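Local coordinates for EAL domain protein (Vibrio cholerae serotype O1, PDB 6IJ2) that probably hydrolyses cyclic dinucleotides such as c-di-GMP and cGAMP as a metal-dependent phosphodiesterase, giving the linear product 5'-pGpG from c-di-GMP, at residues E131-V145 and Y164-N176. The protein carries 1 engineered substitution. Sequence-based numbering, arbitrary orientation.
Sequences EAERVEDVNHIKRIV and YSGLNLLADFQTN. With CA (calcium ion), chain K.
E131 meets Y164 and L169 on the TIM-barrel-like EAL fold, where the loop after strand 125-129 and helix 139-151 lie against the loop and short helix 166-170 that follow strand 154-160. Its chain bends at chi2 (92°), bringing OE2 to 3.2 Å from L169 CD1 beside the CB of Y164. This buried carboxylate is held by three waters: one bridges OE1 to Y164 N, another bridges OE2 to S165 O, and a third donates to OE2. The first and third waters also bind the calcium ion, placing E131 in the second shell of the ion; Y164 O coordinates the ion directly, as do the carbonyls of D159 and S162.

At E133 the backbone runs over one face of the Y164 ring, its C atom 3.5 Å above the plane and offset toward the rim. R134 brings CG to 3.9 Å from Y164 CE1, near the dimer interface where the Y164 rings of the two subunits meet. V135 O then accepts a hydrogen bond from N168 ND2 (2.9 Å), lying in the amide plane of N168 and using an in-plane carbonyl lone pair.

V138 divides its branches: CG1 faces the D172 carboxylate, whose OD1 pairs with R194 of the second subunit, while CG2 touches L169 CD2 and comes in at the F173 ring edge. I141 CG2 reaches the same leucine methyl and F173 CE1. One turn on from V138, K142 CA lies over the F173 face, a CH-pi contact 4.2 Å from the centroid. The lysine runs extended to a last bend at chi4 (68°); NZ, salt-bridged to E146, also donates to D172 O at 2.8 Å. V145 finishes the apolar seam, CG1 against T175 CG2 and CG2 3.7 Å from F173 CE2.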
ATOM      1  N   GLU A 131       6.489  -0.375   8.103  1.00 45.88           N
ATOM      2  CA  GLU A 131       6.497  -1.830   8.057  1.00 42.67           C
ATOM      3  C   GLU A 131       7.845  -2.352   7.568  1.00 41.45           C
ATOM      4  O   GLU A 131       8.514  -1.727   6.741  1.00 43.98           O
ATOM      5  CB  GLU A 131       5.380  -2.327   7.142  1.00 46.22           C
ATOM      6  CG  GLU A 131       4.026  -1.670   7.390  1.00 43.85           C
ATOM      7  CD  GLU A 131       3.786  -0.439   6.514  1.00 51.29           C
ATOM      8  OE1 GLU A 131       4.674   0.438   6.452  1.00 45.75           O
ATOM      9  OE2 GLU A 131       2.706  -0.353   5.881  1.00 46.49           O
ATOM     10  N   ALA A 132       8.240  -3.517   8.089  1.00 42.39           N
ATOM     11  CA  ALA A 132       9.486  -4.137   7.662  1.00 52.92           C
ATOM     12  C   ALA A 132       9.305  -4.957   6.394  1.00 61.14           C
ATOM     13  O   ALA A 132      10.240  -5.066   5.592  1.00 71.89           O
ATOM     14  CB  ALA A 132      10.040  -5.024   8.776  1.00 55.95           C
ATOM     15  N   GLU A 133       8.128  -5.544   6.206  1.00 59.84           N
ATOM     16  CA  GLU A 133       7.814  -6.306   5.005  1.00 59.91           C
ATOM     17  C   GLU A 133       6.297  -6.313   4.841  1.00 58.27           C
ATOM     18  O   GLU A 133       5.574  -5.629   5.575  1.00 52.26           O
ATOM     19  CB  GLU A 133       8.402  -7.722   5.077  1.00 67.83           C
ATOM     20  CG  GLU A 133       7.618  -8.688   5.950  1.00 76.90           C
ATOM     21  CD  GLU A 133       8.292  -8.959   7.277  1.00 87.99           C
ATOM     22  OE1 GLU A 133       9.386  -9.561   7.277  1.00 92.17           O
ATOM     23  OE2 GLU A 133       7.729  -8.562   8.319  1.00 92.88           O
ATOM     24  N   ARG A 134       5.817  -7.080   3.863  1.00 53.90           N
ATOM     25  CA  ARG A 134       4.384  -7.213   3.643  1.00 56.52           C
ATOM     26  C   ARG A 134       3.693  -7.711   4.906  1.00 55.90           C
ATOM     27  O   ARG A 134       4.138  -8.677   5.536  1.00 55.52           O
ATOM     28  CB  ARG A 134       4.110  -8.172   2.484  1.00 54.31           C
ATOM     29  CG  ARG A 134       4.740  -7.759   1.171  1.00 69.33           C
ATOM     30  CD  ARG A 134       4.824  -8.944   0.206  1.00 77.50           C
ATOM     31  NE  ARG A 134       3.532  -9.298  -0.375  1.00 87.19           N
ATOM     32  CZ  ARG A 134       3.341 -10.336  -1.187  1.00 96.07           C
ATOM     33  NH1 ARG A 134       4.358 -11.127  -1.503  1.00100.97           N
ATOM     34  NH2 ARG A 134       2.134 -10.586  -1.678  1.00 96.70           N
ATOM     35  N   VAL A 135       2.595  -7.051   5.262  1.00 55.46           N
ATOM     36  CA  VAL A 135       1.861  -7.333   6.488  1.00 60.72           C
ATOM     37  C   VAL A 135       0.767  -8.341   6.145  1.00 62.77           C
ATOM     38  O   VAL A 135      -0.319  -7.973   5.694  1.00 61.31           O
ATOM     39  CB  VAL A 135       1.282  -6.056   7.102  1.00 56.51           C
ATOM     40  CG1 VAL A 135       0.604  -6.362   8.426  1.00 55.14           C
ATOM     41  CG2 VAL A 135       2.379  -5.012   7.274  1.00 52.10           C
ATOM     42  N   GLU A 136       1.058  -9.623   6.358  1.00 62.01           N
ATOM     43  CA  GLU A 136       0.019 -10.636   6.225  1.00 74.61           C
ATOM     44  C   GLU A 136      -0.797 -10.740   7.509  1.00 73.24           C
ATOM     45  O   GLU A 136      -2.033 -10.739   7.470  1.00 70.90           O
ATOM     46  CB  GLU A 136       0.637 -11.987   5.857  1.00 83.27           C
ATOM     47  CG  GLU A 136       1.356 -11.995   4.513  1.00 90.63           C
ATOM     48  CD  GLU A 136       1.958 -13.350   4.163  1.00 99.30           C
ATOM     49  OE1 GLU A 136       1.937 -14.263   5.019  1.00102.73           O
ATOM     50  OE2 GLU A 136       2.455 -13.501   3.026  1.00100.83           O
ATOM     51  N   ASP A 137      -0.121 -10.827   8.654  1.00 70.21           N
ATOM     52  CA  ASP A 137      -0.769 -10.816   9.965  1.00 69.71           C
ATOM     53  C   ASP A 137      -0.564  -9.428  10.566  1.00 64.76           C
ATOM     54  O   ASP A 137       0.520  -9.100  11.052  1.00 58.20           O
ATOM     55  CB  ASP A 137      -0.207 -11.912  10.865  1.00 75.03           C
ATOM     56  CG  ASP A 137      -0.970 -12.043  12.172  1.00 77.75           C
ATOM     57  OD1 ASP A 137      -1.905 -11.250  12.401  1.00 73.79           O
ATOM     58  OD2 ASP A 137      -0.638 -12.944  12.972  1.00 78.78           O
ATOM     59  N   VAL A 138      -1.620  -8.612  10.528  1.00 61.46           N
ATOM     60  CA  VAL A 138      -1.549  -7.250  11.039  1.00 55.56           C
ATOM     61  C   VAL A 138      -1.462  -7.192  12.556  1.00 53.58           C
ATOM     62  O   VAL A 138      -1.151  -6.131  13.105  1.00 49.03           O
ATOM     63  CB  VAL A 138      -2.774  -6.459  10.529  1.00 56.28           C
ATOM     64  CG1 VAL A 138      -4.015  -6.802  11.349  1.00 57.92           C
ATOM     65  CG2 VAL A 138      -2.497  -4.961  10.508  1.00 49.06           C
ATOM     66  N   ASN A 139      -1.703  -8.310  13.245  1.00 54.25           N
ATOM     67  CA  ASN A 139      -1.755  -8.289  14.703  1.00 64.69           C
ATOM     68  C   ASN A 139      -0.417  -7.907  15.327  1.00 61.83           C
ATOM     69  O   ASN A 139      -0.392  -7.314  16.409  1.00 50.63           O
ATOM     70  CB  ASN A 139      -2.208  -9.646  15.241  1.00 76.41           C
ATOM     71  CG  ASN A 139      -3.716  -9.765  15.318  1.00 83.51           C
ATOM     72  OD1 ASN A 139      -4.434  -8.770  15.223  1.00 83.28           O
ATOM     73  ND2 ASN A 139      -4.205 -10.988  15.505  1.00 87.08           N
ATOM     74  N   HIS A 140       0.698  -8.238  14.675  1.00 63.54           N
ATOM     75  CA  HIS A 140       2.000  -7.947  15.266  1.00 67.28           C
ATOM     76  C   HIS A 140       2.242  -6.443  15.348  1.00 59.75           C
ATOM     77  O   HIS A 140       2.564  -5.911  16.416  1.00 51.74           O
ATOM     78  CB  HIS A 140       3.107  -8.633  14.464  1.00 80.46           C
ATOM     79  CG  HIS A 140       4.446  -8.590  15.128  1.00 94.41           C
ATOM     80  ND1 HIS A 140       5.223  -7.451  15.165  1.00 96.37           N
ATOM     81  CD2 HIS A 140       5.144  -9.544  15.788  1.00101.15           C
ATOM     82  CE1 HIS A 140       6.343  -7.708  15.818  1.00 98.57           C
ATOM     83  NE2 HIS A 140       6.321  -8.970  16.205  1.00101.12           N
ATOM     84  N   ILE A 141       2.082  -5.739  14.228  1.00 55.28           N
ATOM     85  CA  ILE A 141       2.298  -4.298  14.240  1.00 53.48           C
ATOM     86  C   ILE A 141       1.176  -3.592  14.998  1.00 49.12           C
ATOM     87  O   ILE A 141       1.407  -2.564  15.647  1.00 46.33           O
ATOM     88  CB  ILE A 141       2.449  -3.786  12.795  1.00 53.29           C
ATOM     89  CG1 ILE A 141       2.819  -2.304  12.774  1.00 55.98           C
ATOM     90  CG2 ILE A 141       1.188  -4.054  11.983  1.00 53.29           C
ATOM     91  CD1 ILE A 141       4.137  -2.035  12.085  1.00 57.21           C
ATOM     92  N   LYS A 142      -0.041  -4.143  14.957  1.00 44.74           N
ATOM     93  CA  LYS A 142      -1.157  -3.563  15.699  1.00 42.37           C
ATOM     94  C   LYS A 142      -0.925  -3.648  17.204  1.00 39.83           C
ATOM     95  O   LYS A 142      -1.250  -2.711  17.943  1.00 42.35           O
ATOM     96  CB  LYS A 142      -2.455  -4.270  15.305  1.00 39.23           C
ATOM     97  CG  LYS A 142      -3.688  -3.877  16.102  1.00 42.75           C
ATOM     98  CD  LYS A 142      -4.900  -4.659  15.602  1.00 45.20           C
ATOM     99  CE  LYS A 142      -6.075  -4.568  16.567  1.00 49.70           C
ATOM    100  NZ  LYS A 142      -6.646  -3.189  16.637  1.00 57.43           N
ATOM    101  N   ARG A 143      -0.366  -4.772  17.668  1.00 42.10           N
ATOM    102  CA  ARG A 143      -0.050  -4.958  19.081  1.00 47.06           C
ATOM    103  C   ARG A 143       0.864  -3.855  19.597  1.00 44.35           C
ATOM    104  O   ARG A 143       0.661  -3.332  20.702  1.00 44.89           O
ATOM    105  CB  ARG A 143       0.610  -6.326  19.279  1.00 54.57           C
ATOM    106  CG  ARG A 143      -0.055  -7.227  20.298  1.00 70.94           C
ATOM    107  CD  ARG A 143       0.493  -8.650  20.206  1.00 78.36           C
ATOM    108  NE  ARG A 143       0.261  -9.232  18.885  1.00 82.82           N
ATOM    109  CZ  ARG A 143       0.537 -10.491  18.555  1.00 89.56           C
ATOM    110  NH1 ARG A 143       1.056 -11.318  19.453  1.00 94.95           N
ATOM    111  NH2 ARG A 143       0.289 -10.927  17.326  1.00 90.15           N
ATOM    112  N   ILE A 144       1.889  -3.504  18.816  1.00 45.26           N
ATOM    113  CA  ILE A 144       2.878  -2.523  19.253  1.00 44.31           C
ATOM    114  C   ILE A 144       2.258  -1.134  19.322  1.00 41.48           C
ATOM    115  O   ILE A 144       2.463  -0.389  20.291  1.00 41.02           O
ATOM    116  CB  ILE A 144       4.094  -2.547  18.309  1.00 49.47           C
ATOM    117  CG1 ILE A 144       4.701  -3.949  18.250  1.00 55.38           C
ATOM    118  CG2 ILE A 144       5.123  -1.515  18.738  1.00 48.83           C
ATOM    119  CD1 ILE A 144       5.632  -4.159  17.071  1.00 59.23           C
ATOM    120  N   VAL A 145       1.491  -0.764  18.296  1.00 39.06           N
ATOM    121  CA  VAL A 145       0.883   0.563  18.252  1.00 38.57           C
ATOM    122  C   VAL A 145      -0.089   0.747  19.409  1.00 39.05           C
ATOM    123  O   VAL A 145      -0.095   1.789  20.076  1.00 41.77           O
ATOM    124  CB  VAL A 145       0.196   0.783  16.893  1.00 37.06           C
ATOM    125  CG1 VAL A 145      -0.583   2.093  16.886  1.00 32.16           C
ATOM    126  CG2 VAL A 145       1.221   0.757  15.775  1.00 37.46           C
ATOM    127  N   TYR A 164       4.651  -0.252   1.528  1.00 39.64           N
ATOM    128  CA  TYR A 164       3.640  -1.250   1.845  1.00 41.20           C
ATOM    129  C   TYR A 164       2.270  -0.590   2.002  1.00 43.74           C
ATOM    130  O   TYR A 164       2.162   0.620   2.178  1.00 41.50           O
ATOM    131  CB  TYR A 164       4.048  -2.008   3.107  1.00 40.13           C
ATOM    132  CG  TYR A 164       5.379  -2.710   2.911  1.00 41.78           C
ATOM    133  CD1 TYR A 164       5.467  -3.833   2.113  1.00 44.74           C
ATOM    134  CD2 TYR A 164       6.548  -2.230   3.496  1.00 45.39           C
ATOM    135  CE1 TYR A 164       6.677  -4.481   1.910  1.00 50.41           C
ATOM    136  CE2 TYR A 164       7.770  -2.878   3.299  1.00 46.06           C
ATOM    137  CZ  TYR A 164       7.824  -3.998   2.503  1.00 54.63           C
ATOM    138  OH  TYR A 164       9.023  -4.655   2.296  1.00 59.39           O
ATOM    139  N   SER A 165       1.213  -1.402   1.903  1.00 36.62           N
ATOM    140  CA  SER A 165      -0.152  -0.867   1.853  1.00 30.63           C
ATOM    141  C   SER A 165      -0.529  -0.247   3.187  1.00 38.92           C
ATOM    142  O   SER A 165      -0.658  -0.957   4.189  1.00 41.08           O
ATOM    143  CB  SER A 165      -1.151  -1.963   1.481  1.00 36.11           C
ATOM    144  OG  SER A 165      -2.487  -1.472   1.628  1.00 36.36           O
ATOM    145  N   GLY A 166      -0.726   1.075   3.191  1.00 31.23           N
ATOM    146  CA  GLY A 166      -1.196   1.751   4.388  1.00 34.28           C
ATOM    147  C   GLY A 166      -2.658   1.492   4.674  1.00 31.82           C
ATOM    148  O   GLY A 166      -3.072   1.488   5.836  1.00 35.57           O
ATOM    149  N   LEU A 167      -3.468   1.262   3.629  1.00 34.12           N
ATOM    150  CA  LEU A 167      -4.866   0.927   3.885  1.00 30.14           C
ATOM    151  C   LEU A 167      -4.984  -0.404   4.601  1.00 28.91           C
ATOM    152  O   LEU A 167      -5.897  -0.591   5.413  1.00 34.97           O
ATOM    153  CB  LEU A 167      -5.675   0.913   2.581  1.00 27.42           C
ATOM    154  CG  LEU A 167      -5.936   2.316   2.018  1.00 26.10           C
ATOM    155  CD1 LEU A 167      -6.729   2.227   0.708  1.00 37.04           C
ATOM    156  CD2 LEU A 167      -6.658   3.214   3.044  1.00 31.81           C
ATOM    157  N   ASN A 168      -4.066  -1.331   4.319  1.00 29.85           N
ATOM    158  CA  ASN A 168      -4.025  -2.604   5.027  1.00 37.27           C
ATOM    159  C   ASN A 168      -3.898  -2.384   6.532  1.00 33.17           C
ATOM    160  O   ASN A 168      -4.488  -3.115   7.336  1.00 39.77           O
ATOM    161  CB  ASN A 168      -2.852  -3.425   4.489  1.00 33.11           C
ATOM    162  CG  ASN A 168      -2.830  -4.851   4.999  1.00 50.09           C
ATOM    163  OD1 ASN A 168      -3.863  -5.439   5.308  1.00 55.68           O
ATOM    164  ND2 ASN A 168      -1.634  -5.421   5.073  1.00 58.40           N
ATOM    165  N   LEU A 169      -3.128  -1.384   6.929  1.00 30.38           N
ATOM    166  CA  LEU A 169      -2.973  -1.097   8.353  1.00 30.47           C
ATOM    167  C   LEU A 169      -4.226  -0.437   8.915  1.00 35.48           C
ATOM    168  O   LEU A 169      -4.790  -0.905   9.915  1.00 34.22           O
ATOM    169  CB  LEU A 169      -1.753  -0.213   8.557  1.00 31.65           C
ATOM    170  CG  LEU A 169      -0.433  -0.843   8.102  1.00 34.77           C
ATOM    171  CD1 LEU A 169       0.737   0.087   8.386  1.00 41.03           C
ATOM    172  CD2 LEU A 169      -0.230  -2.179   8.793  1.00 37.07           C
ATOM    173  N   LEU A 170      -4.687   0.639   8.265  1.00 31.20           N
ATOM    174  CA  LEU A 170      -5.802   1.440   8.774  1.00 28.26           C
ATOM    175  C   LEU A 170      -7.083   0.639   8.936  1.00 34.97           C
ATOM    176  O   LEU A 170      -7.954   1.045   9.715  1.00 34.65           O
ATOM    177  CB  LEU A 170      -6.084   2.611   7.837  1.00 30.00           C
ATOM    178  CG  LEU A 170      -5.009   3.676   7.797  1.00 30.43           C
ATOM    179  CD1 LEU A 170      -5.411   4.772   6.835  1.00 41.23           C
ATOM    180  CD2 LEU A 170      -4.862   4.218   9.198  1.00 39.85           C
ATOM    181  N   ALA A 171      -7.232  -0.464   8.200  1.00 30.74           N
ATOM    182  CA  ALA A 171      -8.433  -1.286   8.329  1.00 32.40           C
ATOM    183  C   ALA A 171      -8.534  -1.920   9.708  1.00 35.81           C
ATOM    184  O   ALA A 171      -9.641  -2.174  10.196  1.00 41.18           O
ATOM    185  CB  ALA A 171      -8.461  -2.369   7.241  1.00 33.36           C
ATOM    186  N   ASP A 172      -7.402  -2.166  10.366  1.00 34.30           N
ATOM    187  CA  ASP A 172      -7.419  -2.902  11.620  1.00 37.91           C
ATOM    188  C   ASP A 172      -6.992  -2.091  12.839  1.00 42.64           C
ATOM    189  O   ASP A 172      -7.269  -2.521  13.962  1.00 42.69           O
ATOM    190  CB  ASP A 172      -6.540  -4.155  11.503  1.00 37.28           C
ATOM    191  CG  ASP A 172      -7.180  -5.232  10.635  1.00 52.18           C
ATOM    192  OD1 ASP A 172      -8.388  -5.498  10.821  1.00 53.36           O
ATOM    193  OD2 ASP A 172      -6.487  -5.806   9.765  1.00 51.80           O
ATOM    194  N   PHE A 173      -6.335  -0.948  12.657  1.00 38.35           N
ATOM    195  CA  PHE A 173      -6.044  -0.061  13.781  1.00 34.53           C
ATOM    196  C   PHE A 173      -5.830   1.350  13.258  1.00 31.11           C
ATOM    197  O   PHE A 173      -5.530   1.559  12.084  1.00 33.32           O
ATOM    198  CB  PHE A 173      -4.817  -0.522  14.583  1.00 33.96           C
ATOM    199  CG  PHE A 173      -3.529  -0.463  13.819  1.00 34.49           C
ATOM    200  CD1 PHE A 173      -3.140  -1.529  13.009  1.00 36.38           C
ATOM    201  CD2 PHE A 173      -2.699   0.641  13.912  1.00 32.86           C
ATOM    202  CE1 PHE A 173      -1.951  -1.484  12.314  1.00 39.61           C
ATOM    203  CE2 PHE A 173      -1.513   0.694  13.215  1.00 33.87           C
ATOM    204  CZ  PHE A 173      -1.139  -0.375  12.414  1.00 31.95           C
ATOM    205  N   GLN A 174      -5.964   2.331  14.148  1.00 30.57           N
ATOM    206  CA  GLN A 174      -5.750   3.697  13.712  1.00 28.79           C
ATOM    207  C   GLN A 174      -4.745   4.371  14.634  1.00 30.45           C
ATOM    208  O   GLN A 174      -4.789   4.198  15.852  1.00 40.93           O
ATOM    209  CB  GLN A 174      -7.061   4.478  13.668  1.00 32.28           C
ATOM    210  CG  GLN A 174      -8.064   3.933  12.657  1.00 30.50           C
ATOM    211  CD  GLN A 174      -8.795   2.697  13.149  1.00 33.67           C
ATOM    212  OE1 GLN A 174      -9.335   2.684  14.260  1.00 38.65           O
ATOM    213  NE2 GLN A 174      -8.816   1.643  12.325  1.00 31.53           N
ATOM    214  N   THR A 175      -3.823   5.107  14.029  1.00 32.22           N
ATOM    215  CA  THR A 175      -2.877   5.932  14.762  1.00 29.83           C
ATOM    216  C   THR A 175      -3.454   7.326  14.972  1.00 26.28           C
ATOM    217  O   THR A 175      -4.511   7.677  14.438  1.00 30.88           O
ATOM    218  CB  THR A 175      -1.568   6.006  13.986  1.00 29.25           C
ATOM    219  OG1 THR A 175      -1.879   6.258  12.607  1.00 29.11           O
ATOM    220  CG2 THR A 175      -0.843   4.665  14.068  1.00 34.41           C
ATOM    221  N   ASN A 176      -2.748   8.127  15.782  1.00 26.07           N
ATOM    222  CA  ASN A 176      -3.127   9.528  15.946  1.00 27.33           C
ATOM    223  C   ASN A 176      -2.985  10.296  14.642  1.00 28.81           C
ATOM    224  O   ASN A 176      -3.848  11.113  14.289  1.00 30.61           O
ATOM    225  CB  ASN A 176      -2.254  10.179  17.014  1.00 32.45           C
ATOM    226  CG  ASN A 176      -2.386   9.499  18.341  1.00 36.56           C
ATOM    227  OD1 ASN A 176      -1.484   8.789  18.788  1.00 36.43           O
ATOM    228  ND2 ASN A 176      -3.537   9.676  18.968  1.00 38.19           N
TER
HETATM  229 CA    CA K 603       3.074   2.473   3.020  1.00 57.13          CA
HETATM  230  O   HOH W   1       5.157   1.414   3.942  1.00 33.93           O
HETATM  231  O   HOH W   2       1.082  -2.718   5.269  1.00 34.16           O
HETATM  232  O   HOH W   3       2.095   2.297   5.185  1.00 34.49           O
HETATM  233  O   HOH W   4       1.492  -4.670   3.802  1.00 37.46           O